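Local coordinates for ribokinase RBSK (Mycobacterium tuberculosis, PDB 3GO6) that phosphorylates D-ribose with ATP, probably at the 5-hydroxyl and with help from a divalent cation such as magnesium, and works as a homodimer, at the interface of chains A and B. Residues are numbered along the deposited sequence; one frame, centred on the assembly and turned at random. Chains: chain A/B, Ribokinase RBSK.

Contact 1: the interface of chains A and B. Residues chain A 34, 36, 40, 48, 115; chain B 113, 125, 127.
A:Phe34 and A:Val115 on strands 29-35 and 110-116 of one subunit meet B:Ile113, B:Leu125 and B:Ala127 on strands 110-116 and 122-127 of the other, all with backbones in extended beta conformation. In ribokinases of the PfkB family such strands form the lid sheet, and here the two lids pack together in the homodimer.

B:Leu125 is the main intruding group, with 67 Å² of its surface hidden by chain A. Its two methyls divide the work. CD2 lies over one face of the A:Phe34 ring, 4.0 Å from the centroid and displaced toward the CB-bearing rim, in a CH-pi contact that brings it 3.6 Å from ring atom CG. The same methyl meets CG2 of A:Val115 tip to tip at 3.7 Å. CD1 turns instead toward CG1 of A:Val36, 3.7 Å away, with CB of A:Ala48 and the ring of A:Pro40 farther out. With chi1 at 176°, CG of B:Leu125 points away from its own backbone N, and the fork is carried in among these groups.

The far end of the phenyl ring is met by other residues of chain B: CZ of A:Phe34 touches CG1 of B:Ile113 at 3.5 Å, and CE1 lies 3.8 Å from the methyl CB of B:Ala127. Within chain A, CB of A:Ala48 abuts the ring edge in its plane.

Contact 2: the interface of chains A and B. Residues chain A 53, 83; chain B 82-83.
The ring of B:Pro83 forms the apolar centre of this patch, where it touches the guanidinium of A:Arg53 and, more loosely, its own symmetry mate, A:Pro83. Ring atom CG of B:Pro83 lies 4.2 Å from CB of A:Pro83, a loose contact between the two copies of one residue that places this pair beside the dimer axis. B:Pro83 has 43 Å² of its surface hidden by chain A, and in the twin of this patch the two prolines exchange roles.

On the side toward A:Arg53, ring carbon CD of B:Pro83 sits over one face of the guanidinium, 3.4 Å above its plane and displaced from the middle toward the rim. It is 3.7 Å from the central carbon CZ and 3.4 Å from NH2, while CG of the same ring is 3.7 Å from NH2. The arginine thus uses its flat face here, against the proline carbons. Its CG is anti to the backbone N (chi1 178°) and the chain runs straight on to NE, carrying the head group from strand 50-56 across to the other subunit; chi4 of -85° then turns the guanidinium out of line with the chain so that a face is presented to the ring.

Farther back along the arginine, methylene CD passes CB of B:Asp82 at 4.0 Å, and the two side chains run at a slant to one another. The carboxylate stands almost perpendicular to the guanidinium, with 87° between their planes. NE of A:Arg53 and OD2 of B:Asp82 are 5.1 Å apart, too far for a direct salt bridge, although the opposite charges may still attract at longer range.

In the fold, B:Asp82 lies in the loop immediately before helix 83-94, whose first residue is B:Pro83; this helix start in one ribokinase subunit therefore receives the arginine projecting from strand 50-56 of the other.

Contact 1: the interface of chains A and B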
ATOM      1  N   PHE A  34       4.797   5.520  -1.235  1.00 15.36           N
ATOM      2  CA  PHE A  34       4.389   5.824  -2.603  1.00 15.95           C
ATOM      3  C   PHE A  34       4.683   7.295  -2.872  1.00 17.63           C
ATOM      4  O   PHE A  34       4.346   8.170  -2.054  1.00 17.99           O
ATOM      5  CB  PHE A  34       2.881   5.636  -2.786  1.00 15.21           C
ATOM      6  CG  PHE A  34       2.389   4.207  -2.635  1.00 15.08           C
ATOM      7  CD1 PHE A  34       2.041   3.466  -3.756  1.00 14.59           C
ATOM      8  CD2 PHE A  34       2.216   3.640  -1.375  1.00 13.49           C
ATOM      9  CE1 PHE A  34       1.546   2.147  -3.643  1.00 14.95           C
ATOM     10  CE2 PHE A  34       1.730   2.321  -1.238  1.00 12.77           C
ATOM     11  CZ  PHE A  34       1.400   1.573  -2.369  1.00 14.14           C
ATOM     12  N   VAL A  36       3.713  10.394  -5.329  1.00 19.19           N
ATOM     13  CA  VAL A  36       2.677  10.859  -6.255  1.00 20.13           C
ATOM     14  C   VAL A  36       2.912  12.343  -6.609  1.00 21.46           C
ATOM     15  O   VAL A  36       3.721  13.026  -5.968  1.00 20.22           O
ATOM     16  CB  VAL A  36       1.250  10.728  -5.632  1.00 19.86           C
ATOM     17  CG1 VAL A  36       0.903   9.240  -5.357  1.00 19.86           C
ATOM     18  CG2 VAL A  36       1.131  11.550  -4.348  1.00 19.51           C
ATOM     19  N   PRO A  40      -4.110  11.601  -3.307  1.00 26.70           N
ATOM     20  CA  PRO A  40      -5.446  11.225  -3.800  1.00 27.32           C
ATOM     21  C   PRO A  40      -6.567  11.864  -2.968  1.00 27.87           C
ATOM     22  O   PRO A  40      -6.446  11.995  -1.743  1.00 27.40           O
ATOM     23  CB  PRO A  40      -5.480   9.694  -3.637  1.00 27.32           C
ATOM     24  CG  PRO A  40      -4.036   9.265  -3.488  1.00 27.69           C
ATOM     25  CD  PRO A  40      -3.332  10.427  -2.842  1.00 26.88           C
ATOM     26  N   ALA A  48       0.792   5.906  -8.743  1.00 26.66           N
ATOM     27  CA  ALA A  48       2.026   6.337  -8.076  1.00 25.80           C
ATOM     28  C   ALA A  48       3.214   6.287  -9.009  1.00 25.61           C
ATOM     29  O   ALA A  48       3.287   5.427  -9.890  1.00 25.59           O
ATOM     30  CB  ALA A  48       2.315   5.486  -6.855  1.00 25.43           C
ATOM     31  N   VAL A 115       2.236   8.250   1.769  1.00 14.82           N
ATOM     32  CA  VAL A 115       2.137   8.846   0.439  1.00 15.42           C
ATOM     33  C   VAL A 115       2.811  10.226   0.480  1.00 15.91           C
ATOM     34  O   VAL A 115       2.527  11.025   1.372  1.00 15.70           O
ATOM     35  CB  VAL A 115       0.668   8.967  -0.015  1.00 15.36           C
ATOM     36  CG1 VAL A 115       0.594   9.392  -1.511  1.00 16.27           C
ATOM     37  CG2 VAL A 115      -0.056   7.646   0.196  1.00 16.78           C
TER
ATOM     38  N   ILE B 113      -3.646   0.017  -3.276  1.00 16.09           N
ATOM     39  CA  ILE B 113      -4.187   0.392  -1.976  1.00 16.15           C
ATOM     40  C   ILE B 113      -5.600   0.886  -2.228  1.00 16.90           C
ATOM     41  O   ILE B 113      -5.800   1.810  -3.028  1.00 17.71           O
ATOM     42  CB  ILE B 113      -3.375   1.531  -1.293  1.00 15.77           C
ATOM     43  CG1 ILE B 113      -1.871   1.239  -1.245  1.00 14.75           C
ATOM     44  CG2 ILE B 113      -3.934   1.871   0.125  1.00 15.31           C
ATOM     45  CD1 ILE B 113      -1.456  -0.110  -0.647  1.00 12.69           C
ATOM     46  N   LEU B 125      -4.992   3.819  -4.843  1.00 19.74           N
ATOM     47  CA  LEU B 125      -3.639   4.219  -5.183  1.00 19.42           C
ATOM     48  C   LEU B 125      -2.892   3.000  -5.690  1.00 19.42           C
ATOM     49  O   LEU B 125      -2.851   1.962  -5.015  1.00 19.48           O
ATOM     50  CB  LEU B 125      -2.948   4.811  -3.949  1.00 19.67           C
ATOM     51  CG  LEU B 125      -1.482   5.207  -4.074  1.00 20.40           C
ATOM     52  CD1 LEU B 125      -1.297   6.338  -5.080  1.00 22.02           C
ATOM     53  CD2 LEU B 125      -0.971   5.620  -2.722  1.00 22.69           C
ATOM     54  N   ALA B 127       0.567   1.159  -7.627  1.00 17.60           N
ATOM     55  CA  ALA B 127       1.928   1.164  -8.158  1.00 17.89           C
ATOM     56  C   ALA B 127       2.110  -0.079  -9.024  1.00 17.69           C
ATOM     57  O   ALA B 127       1.690  -1.176  -8.625  1.00 17.89           O
ATOM     58  CB  ALA B 127       2.944   1.172  -7.046  1.00 17.40           C
TER

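Contact 2: the interface of chains A and B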
ATOM      1  N   ARG A  53       9.238  -0.662  -0.148  1.00 16.26           N
ATOM      2  CA  ARG A  53       8.764  -1.441   0.991  1.00 16.61           C
ATOM      3  C   ARG A  53       9.922  -1.467   1.996  1.00 15.92           C
ATOM      4  O   ARG A  53      10.956  -2.069   1.725  1.00 16.57           O
ATOM      5  CB  ARG A  53       8.363  -2.855   0.524  1.00 15.49           C
ATOM      6  CG  ARG A  53       7.892  -3.774   1.639  1.00 17.18           C
ATOM      7  CD  ARG A  53       7.394  -5.119   1.084  1.00 17.89           C
ATOM      8  NE  ARG A  53       6.982  -6.000   2.187  1.00 19.83           N
ATOM      9  CZ  ARG A  53       7.805  -6.787   2.882  1.00 19.49           C
ATOM     10  NH1 ARG A  53       9.093  -6.834   2.581  1.00 19.07           N
ATOM     11  NH2 ARG A  53       7.329  -7.548   3.877  1.00 16.57           N
ATOM     12  N   PRO A  83       6.776 -13.519   8.161  1.00 16.62           N
ATOM     13  CA  PRO A  83       8.032 -13.132   7.494  1.00 17.15           C
ATOM     14  C   PRO A  83       8.442 -11.657   7.648  1.00 16.92           C
ATOM     15  O   PRO A  83       9.645 -11.364   7.836  1.00 17.34           O
ATOM     16  CB  PRO A  83       7.763 -13.489   6.028  1.00 16.90           C
ATOM     17  CG  PRO A  83       6.878 -14.675   6.130  1.00 17.40           C
ATOM     18  CD  PRO A  83       5.916 -14.308   7.256  1.00 17.60           C
TER
ATOM     19  N   ASP B  82       8.653  -9.956  -2.449  1.00 26.12           N
ATOM     20  CA  ASP B  82       8.007  -9.720  -1.156  1.00 25.30           C
ATOM     21  C   ASP B  82       7.089 -10.888  -0.773  1.00 24.39           C
ATOM     22  O   ASP B  82       6.796 -11.723  -1.611  1.00 23.85           O
ATOM     23  CB  ASP B  82       7.227  -8.381  -1.188  1.00 24.66           C
ATOM     24  CG  ASP B  82       6.302  -8.234  -2.428  1.00 26.68           C
ATOM     25  OD1 ASP B  82       6.167  -9.187  -3.245  1.00 24.13           O
ATOM     26  OD2 ASP B  82       5.697  -7.141  -2.578  1.00 23.56           O
ATOM     27  N   PRO B  83       6.641 -10.963   0.505  1.00 24.27           N
ATOM     28  CA  PRO B  83       5.666 -12.027   0.832  1.00 24.02           C
ATOM     29  C   PRO B  83       4.395 -12.005  -0.048  1.00 23.87           C
ATOM     30  O   PRO B  83       3.822 -13.071  -0.346  1.00 23.86           O
ATOM     31  CB  PRO B  83       5.329 -11.771   2.318  1.00 24.59           C
ATOM     32  CG  PRO B  83       6.520 -11.031   2.858  1.00 25.04           C
ATOM     33  CD  PRO B  83       7.020 -10.171   1.692  1.00 24.04           C
TER

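Contact 1 and contact 2 lie about 18 Å apart, measured between the centres of their C-alpha atoms, in the same two-fold interface of the homodimer. Among the residues given they share no residue or secondary-structure element. Contact 1 sets strands and neighbouring loops of chain A against strands of chain B, whereas contact 2 brings a strand against a loop and helix start and lets the two helix starts meet. Each has a twin with the chains exchanged. Their centres are about 19 and 20 Å from A:Asp248, the probable catalytic base, so they probably serve dimer assembly rather than catalysis directly.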